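Local coordinates for protein cysteine desulfurase (Fervidobacterium islandicum, PDB 6A6E) that probably acts as the PLP-dependent SufS cysteine desulfurase, taking sulfur from L-cysteine and leaving alanine, to supply iron-sulfur cluster assembly in a thermophilic bacterium, at residues D330-I338 / L384-F392. Residues are numbered along the deposited sequence; the frame is centred on the assembly and turned at random.
Sequences DFVEVYGPI and LAKGSKIDF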
loop_
_atom_site.group_PDB
_atom_site.type_symbol
_atom_site.label_atom_id
_atom_site.label_comp_id
_atom_site.label_asym_id
_atom_site.label_seq_id
_atom_site.Cartn_x
_atom_site.Cartn_y
_atom_site.Cartn_z
ATOM N N ASP A 330 -2.498 -41.200 14.477
ATOM C CA ASP A 330 -3.658 -41.534 15.295
ATOM C C ASP A 330 -3.833 -40.517 16.424
ATOM O O ASP A 330 -4.925 -40.357 16.905
ATOM C CB ASP A 330 -3.671 -43.042 15.763
ATOM C CG ASP A 330 -2.488 -43.457 16.695
ATOM O OD1 ASP A 330 -1.758 -42.603 17.259
ATOM O OD2 ASP A 330 -2.303 -44.695 16.887
ATOM N N PHE A 331 -2.767 -39.773 16.752
ATOM C CA PHE A 331 -2.775 -38.734 17.797
ATOM C C PHE A 331 -3.029 -37.269 17.296
ATOM O O PHE A 331 -2.851 -36.329 18.055
ATOM C CB PHE A 331 -1.451 -38.746 18.513
ATOM C CG PHE A 331 -0.291 -38.468 17.622
ATOM C CD1 PHE A 331 0.301 -39.486 16.898
ATOM C CD2 PHE A 331 0.182 -37.189 17.483
ATOM C CE1 PHE A 331 1.376 -39.225 16.080
ATOM C CE2 PHE A 331 1.239 -36.920 16.667
ATOM C CZ PHE A 331 1.852 -37.932 15.973
ATOM N N VAL A 332 -3.533 -37.093 16.066
ATOM C CA VAL A 332 -3.945 -35.722 15.551
ATOM C C VAL A 332 -5.402 -35.672 15.157
ATOM O O VAL A 332 -5.922 -36.656 14.726
ATOM C CB VAL A 332 -3.125 -35.360 14.305
ATOM C CG1 VAL A 332 -3.552 -34.006 13.751
ATOM C CG2 VAL A 332 -1.638 -35.428 14.628
ATOM N N GLU A 333 -6.066 -34.542 15.370
ATOM C CA GLU A 333 -7.406 -34.246 14.824
ATOM C C GLU A 333 -7.225 -33.223 13.625
ATOM O O GLU A 333 -6.617 -32.174 13.814
ATOM C CB GLU A 333 -8.276 -33.643 15.901
ATOM C CG GLU A 333 -9.695 -33.347 15.474
ATOM C CD GLU A 333 -10.574 -32.914 16.639
ATOM O OE1 GLU A 333 -10.524 -31.719 17.078
ATOM O OE2 GLU A 333 -11.392 -33.783 17.102
ATOM N N VAL A 334 -7.718 -33.575 12.424
ATOM C CA VAL A 334 -7.580 -32.795 11.181
ATOM C C VAL A 334 -8.903 -32.083 10.835
ATOM O O VAL A 334 -9.944 -32.660 10.960
ATOM C CB VAL A 334 -7.100 -33.680 10.028
ATOM C CG1 VAL A 334 -7.164 -32.937 8.693
ATOM C CG2 VAL A 334 -5.673 -34.085 10.296
ATOM N N TYR A 335 -8.858 -30.815 10.435
ATOM C CA TYR A 335 -10.087 -30.095 10.056
ATOM C C TYR A 335 -10.193 -29.937 8.561
ATOM O O TYR A 335 -9.201 -29.993 7.837
ATOM C CB TYR A 335 -10.229 -28.754 10.826
ATOM C CG TYR A 335 -9.914 -28.962 12.304
ATOM C CD1 TYR A 335 -10.840 -29.511 13.162
ATOM C CD2 TYR A 335 -8.645 -28.726 12.787
ATOM C CE1 TYR A 335 -10.539 -29.794 14.492
ATOM C CE2 TYR A 335 -8.322 -28.965 14.114
ATOM C CZ TYR A 335 -9.251 -29.552 14.953
ATOM O OH TYR A 335 -8.887 -29.784 16.254
ATOM N N GLY A 336 -11.407 -29.745 8.085
ATOM C CA GLY A 336 -11.647 -29.548 6.663
ATOM C C GLY A 336 -12.095 -30.838 5.962
ATOM O O GLY A 336 -12.213 -31.861 6.590
ATOM N N PRO A 337 -12.365 -30.767 4.655
ATOM C CA PRO A 337 -12.823 -31.902 3.856
ATOM C C PRO A 337 -11.714 -32.903 3.619
ATOM O O PRO A 337 -10.544 -32.544 3.494
ATOM C CB PRO A 337 -13.220 -31.235 2.509
ATOM C CG PRO A 337 -12.257 -30.050 2.434
ATOM C CD PRO A 337 -12.276 -29.535 3.842
ATOM N N ILE A 338 -12.073 -34.176 3.577
ATOM C CA ILE A 338 -11.092 -35.223 3.285
ATOM C C ILE A 338 -11.506 -35.690 1.911
ATOM O O ILE A 338 -12.206 -36.674 1.765
ATOM C CB ILE A 338 -11.110 -36.402 4.301
ATOM C CG1 ILE A 338 -11.118 -35.909 5.744
ATOM C CG2 ILE A 338 -9.904 -37.308 4.049
ATOM C CD1 ILE A 338 -9.788 -35.264 6.150
ATOM N N LEU A 384 -15.690 -25.270 14.532
ATOM C CA LEU A 384 -14.860 -26.489 14.644
ATOM C C LEU A 384 -14.925 -27.161 16.052
ATOM O O LEU A 384 -14.752 -28.382 16.189
ATOM C CB LEU A 384 -13.400 -26.202 14.298
ATOM C CG LEU A 384 -13.115 -25.607 12.918
ATOM C CD1 LEU A 384 -11.629 -25.327 12.777
ATOM C CD2 LEU A 384 -13.546 -26.563 11.840
ATOM N N ALA A 385 -15.150 -26.343 17.061
ATOM C CA ALA A 385 -15.231 -26.801 18.420
ATOM C C ALA A 385 -16.366 -27.818 18.555
ATOM O O ALA A 385 -16.169 -28.862 19.138
ATOM C CB ALA A 385 -15.445 -25.620 19.340
ATOM N N LYS A 386 -17.520 -27.552 17.940
ATOM C CA LYS A 386 -18.643 -28.492 17.999
ATOM C C LYS A 386 -18.321 -29.860 17.458
ATOM O O LYS A 386 -18.778 -30.839 18.008
ATOM C CB LYS A 386 -19.878 -27.945 17.310
ATOM C CG LYS A 386 -20.466 -26.697 17.942
ATOM C CD LYS A 386 -21.760 -26.351 17.204
ATOM C CE LYS A 386 -21.951 -24.856 17.035
ATOM N NZ LYS A 386 -22.122 -24.178 18.344
ATOM N N GLY A 387 -17.523 -29.972 16.411
ATOM C CA GLY A 387 -17.135 -31.295 15.926
ATOM C C GLY A 387 -15.878 -31.906 16.493
ATOM O O GLY A 387 -15.511 -33.009 16.114
ATOM N N SER A 388 -15.156 -31.190 17.341
ATOM C CA SER A 388 -13.978 -31.760 17.900
ATOM C C SER A 388 -14.310 -32.982 18.805
ATOM O O SER A 388 -15.345 -32.993 19.447
ATOM C CB SER A 388 -13.228 -30.742 18.732
ATOM O OG SER A 388 -12.020 -31.351 19.211
ATOM N N LYS A 389 -13.399 -33.953 18.847
ATOM C CA LYS A 389 -13.478 -35.127 19.698
ATOM C C LYS A 389 -12.386 -35.087 20.762
ATOM O O LYS A 389 -12.072 -36.104 21.371
ATOM C CB LYS A 389 -13.279 -36.380 18.846
ATOM C CG LYS A 389 -14.375 -36.631 17.818
ATOM C CD LYS A 389 -15.088 -37.948 18.071
ATOM C CE LYS A 389 -16.143 -38.226 17.013
ATOM N NZ LYS A 389 -17.149 -37.127 16.992
ATOM N N ILE A 390 -11.770 -33.931 20.955
ATOM C CA ILE A 390 -10.719 -33.778 21.962
ATOM C C ILE A 390 -11.091 -32.581 22.781
ATOM O O ILE A 390 -12.164 -32.026 22.612
ATOM C CB ILE A 390 -9.302 -33.584 21.338
ATOM C CG1 ILE A 390 -9.282 -32.366 20.375
ATOM C CG2 ILE A 390 -8.876 -34.856 20.641
ATOM C CD1 ILE A 390 -7.901 -31.886 19.959
ATOM N N ASP A 391 -10.207 -32.188 23.676
ATOM C CA ASP A 391 -10.415 -30.992 24.426
ATOM C C ASP A 391 -9.939 -29.848 23.501
ATOM O O ASP A 391 -8.746 -29.558 23.430
ATOM C CB ASP A 391 -9.588 -31.089 25.711
ATOM C CG ASP A 391 -9.902 -30.008 26.695
ATOM O OD1 ASP A 391 -10.964 -29.364 26.568
ATOM O OD2 ASP A 391 -9.085 -29.808 27.622
ATOM N N PHE A 392 -10.873 -29.230 22.786
ATOM C CA PHE A 392 -10.555 -28.313 21.694
ATOM C C PHE A 392 -10.055 -26.978 22.245
ATOM O O PHE A 392 -10.777 -26.274 22.938
ATOM C CB PHE A 392 -11.773 -28.106 20.768
ATOM C CG PHE A 392 -11.485 -27.255 19.528
ATOM C CD1 PHE A 392 -10.775 -27.773 18.470
ATOM C CD2 PHE A 392 -11.963 -25.942 19.428
ATOM C CE1 PHE A 392 -10.510 -27.000 17.339
ATOM C CE2 PHE A 392 -11.721 -25.164 18.303
ATOM C CZ PHE A 392 -10.983 -25.695 17.261
#
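Leu384, near the end of helix 378-387, lays CD1 4.0 Å from CG of Tyr335, just past strand 332-334, which carries Glu333 at one edge of the smaller mixed sheet in this class-V aminotransferase fold. Past the helix, residues 388-390 form an ST turn that the carboxylate of Glu333 grips through both oxygens. Ser388 OG donates to the syn lone pair of Glu333 OE1 (2.6 Å) and accepts from Ile390 N, which fixes the hydroxyl from two directions. Lys389 contributes its backbone: its N-H runs almost straight (173°) to the syn lone pair of Glu333 OE2, 2.7 Å from N, while its side chain leads away. Glu333 reaches the turn because CG stands anti to the backbone N (chi1 -178°) and the chain continues extended. With the carboxylate cut back to an alanine, the Ser388 hydroxyl, the Lys389 N-H and the Tyr335 hydroxyl would probably all lose this acceptor. Ile390 lays CG1 alongside the carboxylate, 3.6 Å from Glu333 OE1, and also touches Asn349 of strand 345-350. Phe392 closes the contact by turning its edge toward the face of Tyr335 in an offset edge-to-face pair, planes at 80°. Tyr335 OH, also hydrogen-bonded to Asn349 ND2, lies near the plane of the Phe392 ring, 3.4 Å from Phe392 CE1, and donates to the anti lone pair of Glu333 OE1 at 2.7 Å.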